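Local coordinates for protein acyl-CoA dehydrogenase (Mycobacterium thermoresistibile, PDB 3NF4) that binds flavin adenine dinucleotide and, as an acyl-CoA dehydrogenase, probably catalyses the flavin-dependent alpha,beta-desaturation of acyl-CoA thioesters, at residues Gly260-Ala265 with Ala298-Ala303. Residues are numbered along the deposited sequence; the frame is centred on the assembly and turned at random.
Sequences GLAQAA and AAVATA
V300 packs against A262 and Q263 in a small, mainly apolar helix-helix contact inside the C-terminal all-helical domain of the acyl-CoA dehydrogenase fold, where helix 247-274 lies beside helix 289-315. The nearest CA atoms are those of Q263 and V300, 6.4 Å apart, and only 120 Å² of surface is buried in all. V300 points at the partner helix and splits its two methyls between neighbouring residues. CG2 meets the A262 methyl, with CB of A262 4.0 Å from CG2 of V300, and also lies near the A262 carbonyl oxygen. The other branch, CG1, stands anti to the V300 backbone nitrogen (chi1 -173°) and turns to Q263, touching its CB and coming within 3.5 Å of its OE1. The Q263 chain bends at chi2 (67°), which turns OE1, rather than the flat of the amide, towards CG1; the two side chains cross at about a right angle. Q263 OE1 accepts a hydrogen bond from R304, one turn beyond V300, while NE2 makes a weak one to D267 on its own helix. On other faces, A265, A299 and A303 pack against helix 321-346, and T302 meets T302 of a second subunit. Between the two segments, therefore, cohesion is van der Waals contact around one valine, and a polar tie between the two helices is made by R304 and Q263 OE1, the same oxygen that touches the valine methyl.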
ATOM      1  N   GLY A 260     -20.175   7.892   2.208  1.00 39.73           N
ATOM      2  CA  GLY A 260     -20.811   8.728   3.253  1.00 40.17           C
ATOM      3  C   GLY A 260     -20.380   8.290   4.645  1.00 40.97           C
ATOM      4  O   GLY A 260     -20.263   9.118   5.537  1.00 40.82           O
ATOM      5  N   LEU A 261     -20.145   6.980   4.822  1.00 40.66           N
ATOM      6  CA  LEU A 261     -19.532   6.452   6.051  1.00 40.77           C
ATOM      7  C   LEU A 261     -18.093   6.973   6.229  1.00 40.30           C
ATOM      8  O   LEU A 261     -17.705   7.390   7.344  1.00 39.61           O
ATOM      9  CB  LEU A 261     -19.513   4.903   6.042  1.00 40.88           C
ATOM     10  CG  LEU A 261     -18.893   4.230   7.272  1.00 41.29           C
ATOM     11  CD1 LEU A 261     -19.595   4.617   8.633  1.00 40.93           C
ATOM     12  CD2 LEU A 261     -18.812   2.704   7.098  1.00 40.89           C
ATOM     13  N   ALA A 262     -17.297   6.944   5.149  1.00 39.19           N
ATOM     14  CA  ALA A 262     -15.970   7.579   5.205  1.00 39.09           C
ATOM     15  C   ALA A 262     -16.043   9.092   5.504  1.00 39.37           C
ATOM     16  O   ALA A 262     -15.259   9.590   6.294  1.00 39.69           O
ATOM     17  CB  ALA A 262     -15.175   7.346   3.911  1.00 38.48           C
ATOM     18  N   GLN A 263     -16.966   9.818   4.870  1.00 39.85           N
ATOM     19  CA  GLN A 263     -17.111  11.262   5.134  1.00 40.50           C
ATOM     20  C   GLN A 263     -17.476  11.533   6.606  1.00 41.18           C
ATOM     21  O   GLN A 263     -16.941  12.467   7.216  1.00 42.70           O
ATOM     22  CB  GLN A 263     -18.136  11.903   4.189  1.00 40.81           C
ATOM     23  CG  GLN A 263     -18.433  13.401   4.423  1.00 42.11           C
ATOM     24  CD  GLN A 263     -17.223  14.318   4.097  1.00 42.48           C
ATOM     25  OE1 GLN A 263     -16.601  14.238   3.024  1.00 40.47           O
ATOM     26  NE2 GLN A 263     -16.907  15.190   5.032  1.00 41.93           N
ATOM     27  N   ALA A 264     -18.389  10.745   7.165  1.00 40.77           N
ATOM     28  CA  ALA A 264     -18.731  10.866   8.598  1.00 41.52           C
ATOM     29  C   ALA A 264     -17.508  10.687   9.535  1.00 40.92           C
ATOM     30  O   ALA A 264     -17.346  11.406  10.498  1.00 41.45           O
ATOM     31  CB  ALA A 264     -19.810   9.854   8.962  1.00 41.30           C
ATOM     32  N   ALA A 265     -16.660   9.714   9.240  1.00 41.17           N
ATOM     33  CA  ALA A 265     -15.461   9.432  10.042  1.00 41.08           C
ATOM     34  C   ALA A 265     -14.414  10.532   9.827  1.00 41.82           C
ATOM     35  O   ALA A 265     -13.725  10.921  10.763  1.00 43.06           O
ATOM     36  CB  ALA A 265     -14.897   8.062   9.702  1.00 39.57           C
ATOM     37  N   ALA A 298      -8.157  13.182   0.649  1.00 36.83           N
ATOM     38  CA  ALA A 298      -7.944  12.713  -0.720  1.00 37.47           C
ATOM     39  C   ALA A 298      -8.727  11.417  -1.064  1.00 37.73           C
ATOM     40  O   ALA A 298      -9.334  11.296  -2.154  1.00 37.96           O
ATOM     41  CB  ALA A 298      -6.456  12.497  -0.976  1.00 35.67           C
ATOM     42  N   ALA A 299      -8.735  10.469  -0.128  1.00 36.95           N
ATOM     43  CA  ALA A 299      -9.461   9.218  -0.328  1.00 36.57           C
ATOM     44  C   ALA A 299     -10.981   9.429  -0.474  1.00 36.57           C
ATOM     45  O   ALA A 299     -11.604   8.862  -1.396  1.00 36.73           O
ATOM     46  CB  ALA A 299      -9.110   8.169   0.802  1.00 36.33           C
ATOM     47  N   VAL A 300     -11.579  10.232   0.412  1.00 36.17           N
ATOM     48  CA  VAL A 300     -13.006  10.550   0.296  1.00 35.60           C
ATOM     49  C   VAL A 300     -13.342  11.286  -1.024  1.00 36.54           C
ATOM     50  O   VAL A 300     -14.296  10.904  -1.723  1.00 36.15           O
ATOM     51  CB  VAL A 300     -13.567  11.342   1.513  1.00 36.97           C
ATOM     52  CG1 VAL A 300     -15.102  11.500   1.399  1.00 38.13           C
ATOM     53  CG2 VAL A 300     -13.214  10.659   2.861  1.00 33.31           C
ATOM     54  N   ALA A 301     -12.554  12.300  -1.396  1.00 36.37           N
ATOM     55  CA  ALA A 301     -12.886  13.094  -2.578  1.00 36.98           C
ATOM     56  C   ALA A 301     -12.819  12.211  -3.845  1.00 37.73           C
ATOM     57  O   ALA A 301     -13.694  12.264  -4.726  1.00 38.21           O
ATOM     58  CB  ALA A 301     -11.944  14.337  -2.701  1.00 37.02           C
ATOM     59  N   THR A 302     -11.763  11.419  -3.920  1.00 37.32           N
ATOM     60  CA  THR A 302     -11.541  10.480  -4.999  1.00 38.58           C
ATOM     61  C   THR A 302     -12.688   9.427  -5.131  1.00 38.72           C
ATOM     62  O   THR A 302     -13.131   9.119  -6.237  1.00 39.07           O
ATOM     63  CB  THR A 302     -10.198   9.786  -4.745  1.00 38.16           C
ATOM     64  OG1 THR A 302      -9.151  10.732  -5.003  1.00 41.06           O
ATOM     65  CG2 THR A 302     -10.013   8.602  -5.644  1.00 40.64           C
ATOM     66  N   ALA A 303     -13.174   8.899  -4.015  1.00 37.94           N
ATOM     67  CA  ALA A 303     -14.290   7.946  -4.051  1.00 38.14           C
ATOM     68  C   ALA A 303     -15.597   8.613  -4.532  1.00 39.18           C
ATOM     69  O   ALA A 303     -16.336   8.024  -5.324  1.00 39.70           O
ATOM     70  CB  ALA A 303     -14.460   7.289  -2.686  1.00 36.04           C
TER